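PDB 6OX6: Tas1 from Pseudomonas aeruginosa, which pyrophosphorylates adenosine nucleotides to make (p)ppApp, draining the ADP and ATP of competitor cells as a toxin exported by type VI secretion. Local coordinates for the interface of chains A and B. Coordinates in Å, arbitrary orientation; residue numbers count along the deposited sequence, not the author numbering. Chains: chain A, Tas1; chain B, Pa14_01140.

Contact 1: the interface of chains A and B. Residues chain A 334, 336, 341, 349; chain B 18, 20, 61.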
# COMPACT_ATOMS: atom_id res chain seq x y z
N LYS A 334 3.25 6.48 -5.78
CA LYS A 334 2.62 7.08 -4.61
C LYS A 334 3.70 7.53 -3.63
O LYS A 334 4.46 6.71 -3.11
CB LYS A 334 1.66 6.09 -3.93
CG LYS A 334 1.08 6.62 -2.60
CD LYS A 334 -0.26 5.96 -2.28
CE LYS A 334 -0.12 4.44 -2.20
NZ LYS A 334 0.28 4.00 -0.83
N ILE A 336 4.21 8.98 -0.06
CA ILE A 336 3.48 9.10 1.19
C ILE A 336 4.26 10.02 2.11
O ILE A 336 5.42 9.74 2.44
CB ILE A 336 3.28 7.72 1.83
CG1 ILE A 336 2.43 6.86 0.91
CG2 ILE A 336 2.66 7.85 3.20
CD1 ILE A 336 2.80 5.38 0.96
N ASP A 341 -1.19 10.80 5.60
CA ASP A 341 -1.53 9.47 6.10
C ASP A 341 -2.03 9.56 7.56
O ASP A 341 -1.29 10.07 8.42
CB ASP A 341 -0.30 8.59 5.99
CG ASP A 341 -0.49 7.21 6.61
OD1 ASP A 341 -1.64 6.75 6.78
OD2 ASP A 341 0.54 6.57 6.89
N ASN A 349 5.74 4.07 -2.80
CA ASN A 349 5.25 2.86 -3.44
C ASN A 349 5.04 3.17 -4.92
O ASN A 349 4.63 4.27 -5.29
CB ASN A 349 3.95 2.35 -2.79
CG ASN A 349 3.62 0.92 -3.17
OD1 ASN A 349 4.37 0.27 -3.90
ND2 ASN A 349 2.51 0.41 -2.64
N TYR B 18 -9.50 6.70 -4.89
CA TYR B 18 -8.12 6.30 -4.60
C TYR B 18 -7.45 6.10 -5.95
O TYR B 18 -7.54 5.00 -6.52
CB TYR B 18 -8.10 5.02 -3.75
CG TYR B 18 -6.72 4.48 -3.36
CD1 TYR B 18 -5.60 5.32 -3.22
CD2 TYR B 18 -6.54 3.11 -3.13
CE1 TYR B 18 -4.34 4.81 -2.86
CE2 TYR B 18 -5.28 2.60 -2.77
CZ TYR B 18 -4.20 3.47 -2.62
OH TYR B 18 -2.98 2.96 -2.29
N PHE B 20 -4.35 5.86 -6.96
CA PHE B 20 -3.23 4.93 -7.10
C PHE B 20 -3.68 3.56 -7.61
O PHE B 20 -3.02 2.97 -8.46
CB PHE B 20 -2.46 4.79 -5.79
CG PHE B 20 -1.20 3.97 -5.92
CD1 PHE B 20 -0.16 4.39 -6.74
CD2 PHE B 20 -1.07 2.75 -5.25
CE1 PHE B 20 1.01 3.63 -6.87
CE2 PHE B 20 0.09 1.97 -5.37
CZ PHE B 20 1.14 2.41 -6.19
N PHE B 61 -4.84 6.87 1.90
CA PHE B 61 -4.13 7.55 0.83
C PHE B 61 -5.04 8.15 -0.23
O PHE B 61 -4.54 8.83 -1.12
CB PHE B 61 -3.14 6.58 0.16
CG PHE B 61 -2.26 5.83 1.15
CD1 PHE B 61 -1.43 6.53 2.03
CD2 PHE B 61 -2.22 4.44 1.16
CE1 PHE B 61 -0.61 5.84 2.93
CE2 PHE B 61 -1.40 3.73 2.06
CZ PHE B 61 -0.60 4.44 2.95

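Contact 2: the interface of chains A and B. Residues chain A 410-414; chain B 5, 27, 34, 50, 55.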
# COMPACT_ATOMS: atom_id res chain seq x y z
N ARG A 410 -6.57 -1.08 11.23
CA ARG A 410 -7.19 -1.62 10.04
C ARG A 410 -8.45 -2.41 10.36
O ARG A 410 -9.43 -2.36 9.60
CB ARG A 410 -6.19 -2.51 9.31
CG ARG A 410 -6.80 -3.40 8.25
CD ARG A 410 -5.74 -4.20 7.54
NE ARG A 410 -6.35 -5.26 6.74
CZ ARG A 410 -5.70 -6.00 5.83
NH1 ARG A 410 -4.40 -5.79 5.60
NH2 ARG A 410 -6.34 -6.96 5.16
N VAL A 411 -8.45 -3.18 11.46
CA VAL A 411 -9.63 -3.99 11.75
C VAL A 411 -10.81 -3.17 12.29
O VAL A 411 -11.89 -3.72 12.50
CB VAL A 411 -9.31 -5.12 12.75
CG1 VAL A 411 -8.25 -6.05 12.17
CG2 VAL A 411 -8.84 -4.55 14.07
N LEU A 412 -10.64 -1.87 12.53
CA LEU A 412 -11.73 -1.10 13.13
C LEU A 412 -12.79 -0.77 12.08
O LEU A 412 -12.47 -0.52 10.91
CB LEU A 412 -11.18 0.20 13.74
CG LEU A 412 -10.18 -0.05 14.89
CD1 LEU A 412 -9.51 1.26 15.34
CD2 LEU A 412 -10.85 -0.78 16.08
N ASP A 413 -14.04 -0.77 12.51
CA ASP A 413 -15.15 -0.31 11.68
C ASP A 413 -14.93 1.16 11.34
O ASP A 413 -14.27 1.88 12.10
CB ASP A 413 -16.46 -0.54 12.45
CG ASP A 413 -17.66 0.14 11.82
OD1 ASP A 413 -18.49 -0.56 11.18
OD2 ASP A 413 -17.80 1.37 11.95
N PRO A 414 -15.46 1.65 10.20
CA PRO A 414 -15.14 3.02 9.79
C PRO A 414 -15.67 4.09 10.75
O PRO A 414 -15.12 5.21 10.77
CB PRO A 414 -15.78 3.14 8.39
CG PRO A 414 -15.88 1.71 7.90
CD PRO A 414 -16.16 0.89 9.13
N LYS B 5 -11.00 7.30 9.90
CA LYS B 5 -12.13 6.60 10.52
C LYS B 5 -12.69 7.42 11.69
O LYS B 5 -11.99 8.21 12.32
CB LYS B 5 -11.73 5.20 11.00
CG LYS B 5 -11.43 4.19 9.87
CD LYS B 5 -10.99 2.82 10.40
CE LYS B 5 -10.65 1.85 9.27
NZ LYS B 5 -10.05 0.53 9.77
N TRP B 27 -19.67 4.61 0.96
CA TRP B 27 -20.09 4.27 2.31
C TRP B 27 -21.51 4.76 2.54
O TRP B 27 -21.84 5.92 2.27
CB TRP B 27 -19.11 4.87 3.31
CG TRP B 27 -19.57 4.97 4.74
CD1 TRP B 27 -19.98 6.11 5.38
CD2 TRP B 27 -19.65 3.91 5.71
NE1 TRP B 27 -20.32 5.82 6.69
CE2 TRP B 27 -20.12 4.48 6.91
CE3 TRP B 27 -19.37 2.53 5.68
CZ2 TRP B 27 -20.31 3.72 8.07
CZ3 TRP B 27 -19.56 1.78 6.83
CH2 TRP B 27 -20.02 2.38 8.01
N ILE B 34 -20.07 -0.80 2.83
CA ILE B 34 -19.08 -0.30 1.90
C ILE B 34 -19.31 -1.02 0.59
O ILE B 34 -19.41 -2.26 0.57
CB ILE B 34 -17.65 -0.56 2.40
CG1 ILE B 34 -17.44 0.05 3.79
CG2 ILE B 34 -16.67 -0.04 1.36
CD1 ILE B 34 -16.26 -0.55 4.53
N HIS B 50 -15.12 -4.39 6.29
CA HIS B 50 -14.56 -3.13 6.73
C HIS B 50 -13.08 -3.24 7.05
O HIS B 50 -12.38 -2.22 7.05
CB HIS B 50 -15.34 -2.58 7.93
CG HIS B 50 -15.06 -3.29 9.22
ND1 HIS B 50 -15.89 -4.26 9.73
CD2 HIS B 50 -14.03 -3.17 10.09
CE1 HIS B 50 -15.39 -4.71 10.86
NE2 HIS B 50 -14.26 -4.07 11.11
N PHE B 55 -9.53 -1.26 0.80
CA PHE B 55 -10.37 -0.21 1.38
C PHE B 55 -9.60 0.62 2.41
O PHE B 55 -9.67 1.86 2.40
CB PHE B 55 -11.59 -0.83 2.04
CG PHE B 55 -12.43 0.19 2.79
CD1 PHE B 55 -13.11 1.18 2.10
CD2 PHE B 55 -12.51 0.17 4.18
CE1 PHE B 55 -13.87 2.12 2.76
CE2 PHE B 55 -13.28 1.13 4.86
CZ PHE B 55 -13.96 2.10 4.15
O HOH W 1 -12.98 0.09 8.04

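Contact 3: the interface of chains A and B. Residues chain A 341, 343, 345, 406, 409; chain B 60-61.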
# COMPACT_ATOMS: atom_id res chain seq x y z
N ASP A 341 -1.19 10.80 5.60
CA ASP A 341 -1.53 9.47 6.10
C ASP A 341 -2.03 9.56 7.56
O ASP A 341 -1.29 10.07 8.42
CB ASP A 341 -0.30 8.59 5.99
CG ASP A 341 -0.49 7.21 6.61
OD1 ASP A 341 -1.64 6.75 6.78
OD2 ASP A 341 0.54 6.57 6.89
N LEU A 343 -1.98 7.45 9.76
CA LEU A 343 -1.03 6.75 10.59
C LEU A 343 0.38 7.34 10.54
O LEU A 343 1.27 6.81 11.20
CB LEU A 343 -0.97 5.27 10.18
CG LEU A 343 -2.32 4.51 10.14
CD1 LEU A 343 -2.03 2.99 9.95
CD2 LEU A 343 -3.17 4.74 11.34
N TYR A 345 2.82 7.35 8.43
CA TYR A 345 3.90 6.64 7.77
C TYR A 345 4.46 7.50 6.63
O TYR A 345 3.80 8.42 6.13
CB TYR A 345 3.37 5.29 7.26
CG TYR A 345 4.40 4.40 6.57
CD1 TYR A 345 4.24 4.04 5.24
CD2 TYR A 345 5.53 3.94 7.24
CE1 TYR A 345 5.18 3.23 4.59
CE2 TYR A 345 6.47 3.13 6.62
CZ TYR A 345 6.28 2.78 5.29
OH TYR A 345 7.19 2.00 4.64
N TYR A 406 -0.88 -0.30 12.62
CA TYR A 406 -1.65 -0.50 11.41
C TYR A 406 -2.65 -1.63 11.58
O TYR A 406 -3.84 -1.47 11.27
CB TYR A 406 -0.70 -0.74 10.23
CG TYR A 406 -1.39 -1.31 9.02
CD1 TYR A 406 -2.18 -0.52 8.21
CD2 TYR A 406 -1.27 -2.66 8.71
CE1 TYR A 406 -2.84 -1.07 7.10
CE2 TYR A 406 -1.91 -3.20 7.62
CZ TYR A 406 -2.70 -2.41 6.82
OH TYR A 406 -3.32 -2.97 5.74
N TRP A 409 -5.52 -0.56 13.76
CA TRP A 409 -6.36 0.44 13.12
C TRP A 409 -7.18 -0.16 12.00
O TRP A 409 -8.37 0.15 11.85
CB TRP A 409 -5.49 1.59 12.60
CG TRP A 409 -6.24 2.74 12.01
CD1 TRP A 409 -6.78 3.82 12.68
CD2 TRP A 409 -6.50 2.98 10.61
NE1 TRP A 409 -7.35 4.70 11.78
CE2 TRP A 409 -7.20 4.20 10.51
CE3 TRP A 409 -6.21 2.27 9.44
CZ2 TRP A 409 -7.61 4.73 9.30
CZ3 TRP A 409 -6.63 2.80 8.23
CH2 TRP A 409 -7.32 4.01 8.17
N ARG B 60 -6.40 5.65 3.81
CA ARG B 60 -5.19 6.31 4.23
C ARG B 60 -4.69 7.25 3.16
O ARG B 60 -4.17 8.33 3.48
CB ARG B 60 -4.10 5.29 4.60
CG ARG B 60 -4.43 4.51 5.88
CD ARG B 60 -3.39 3.43 6.13
NE ARG B 60 -2.03 3.97 6.29
CZ ARG B 60 -0.96 3.21 6.41
NH1 ARG B 60 -1.08 1.87 6.33
NH2 ARG B 60 0.23 3.76 6.57
N PHE B 61 -4.84 6.87 1.90
CA PHE B 61 -4.13 7.55 0.83
C PHE B 61 -5.04 8.15 -0.23
O PHE B 61 -4.54 8.83 -1.12
CB PHE B 61 -3.14 6.58 0.16
CG PHE B 61 -2.26 5.83 1.15
CD1 PHE B 61 -1.43 6.53 2.03
CD2 PHE B 61 -2.22 4.44 1.16
CE1 PHE B 61 -0.61 5.84 2.93
CE2 PHE B 61 -1.40 3.73 2.06
CZ PHE B 61 -0.60 4.44 2.95

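Contact 1: the interface of chains A and B
A:Lys334, its backbone extended in strand 332-336, meets B:Phe61, the last residue of helix 53-61, and B:Phe20 of the 3-10 turn 19-21. The patch belongs to a toxin-immunity interface, between a (p)ppApp synthetase, probably of the RelA-SpoT type, and its small immunity protein. The lysine starts with CG anti to the backbone N (chi1 174°), then bends at chi3 and chi4, which folds the terminal amine NZ back toward the B:Phe61 ring. There NZ stands over one face, 3.5 Å from the ring centroid of B:Phe61, in a cation-pi contact displaced to the rim occupied by CD2 and CE2. CB and CE of the stem serve the other aromatic, while CD still touches B:Phe61 CB. A:Lys334 CB sits 4.0 Å from the centroid of the B:Phe20 ring, a CH-pi contact over its face, and CE reaches CD2 of that ring at 3.6 Å. The lysine runs at about a right angle to both phenylalanines, and the phenol oxygen of B:Tyr18 reaches its CE from between the directions of their two rings. Beyond the amine, A:Ile336 packs its CG1 branch against B:Phe61 CE1 at 3.8 Å. The carboxylate carbon CG of A:Asp341 touches the same CE1 at 3.9 Å, the acid lying alongside the ring with the planes 51° apart. At the far rim of B:Phe20, the amide nitrogen ND2 of A:Asn349 approaches CE2 at 4.0 Å, too distant for more than van der Waals contact.

Contact 2: the interface of chains A and B
B:Lys5 and A:Pro414 touch where the immunity protein's N-terminal segment crosses the toxin loop that follows helix 402-410. From B:Lys5 CB, which lies beside the A:Pro414 carbonyl oxygen, the side chain continues through CG, 3.9 Å from A:Pro414 CA. CD passes the carbonyls of A:Leu412 and the poorly ordered A:Asp413, and CE nears the A:Leu412 oxygen. With chi2 to chi4 all close to 180°, the extended chain delivers NZ to two backbone oxygens: A:Leu412 O at 2.9 Å, and A:Arg410 O, at the helix end, at 3.0 Å. Both pairs are hydrogen bonds by their chemistry. B:His50 grips the same loop through NE2, which donates to A:Val411 O at 2.8 Å. The oxygen lies nearly in the imidazole plane, but the donor sits 43° out of the carbonyl plane and the angle at H is 138°, a bent bond. Water 1 links B:His50 O with A:Leu412 O. The pyrrolidine ring of A:Pro414 enters an apolar surround, its CG 3.8 Å from B:Trp27 CZ3 and also touching B:Phe55 and B:Ile34, while CD meets B:His50 CB. The site thus anchors a toxin loop on the immunity protein, mainly through its backbone carbonyls and one proline.

Contact 3: the interface of chains A and B
Each carboxylate oxygen of A:Asp341 is gripped twice, once by B:Arg60 and once by a backbone N-H of its own chain. OD1 accepts from B:Arg60 NE at 2.8 Å and also from A:Leu343 N. OD2 accepts from B:Arg60 NH2 at 2.8 Å. Its second donor is A:Tyr345 N, 2.9 Å from OD2 of A:Asp341. The arginine binds side-on, in a salt bridge with two nearly straight hydrogen bonds. It uses the syn side of both oxygens, although the carboxylate and guanidinium planes are 27° apart. The two backbone amides arrive from the opposite face of the carboxylate, A:Leu343 N almost directly above OD1. These donors on both faces fix the carboxylate's rotation. B:Arg60 gets there by a bend at chi3 (60°), which turns the guanidinium toward the acid. Its flat group is sandwiched: A:Leu343 CD1 sits over the centre of one face, 3.7 Å from CZ of B:Arg60, and the rim of the opposite face meets CZ of its own neighbour B:Phe61. Lower down, the aliphatic stem of B:Arg60 rests against the indole of A:Trp409, CG to CZ3 at 3.6 Å. A:Leu343 CD2 lies over a face of that indole, so one leucine braces both groups. At the arginine tip, NH1 of B:Arg60 points away from the acid and approaches A:Tyr406 CD1 at 3.2 Å, with the phenol ring and guanidinium planes 48° apart.

Contacts 1 and 3 have C-alpha centres about 10 Å apart and share A:Asp341 and B:Phe61, so they form one continuous patch around the end of immunity helix 53-61. The C-alpha centre of contact 2 is about 12 Å from that of contact 3 and 17 Å from that of contact 1. Contact 2 draws on B:Phe55 of the same immunity helix, while toxin helix 402-410 supplies residues to both contacts 2 and 3. On the toxin, the three contacts bring together strands 332-336 and 347-353, the loop between them, and that helix with its following loop. Gripping separate elements probably helps hold the toxin inactive.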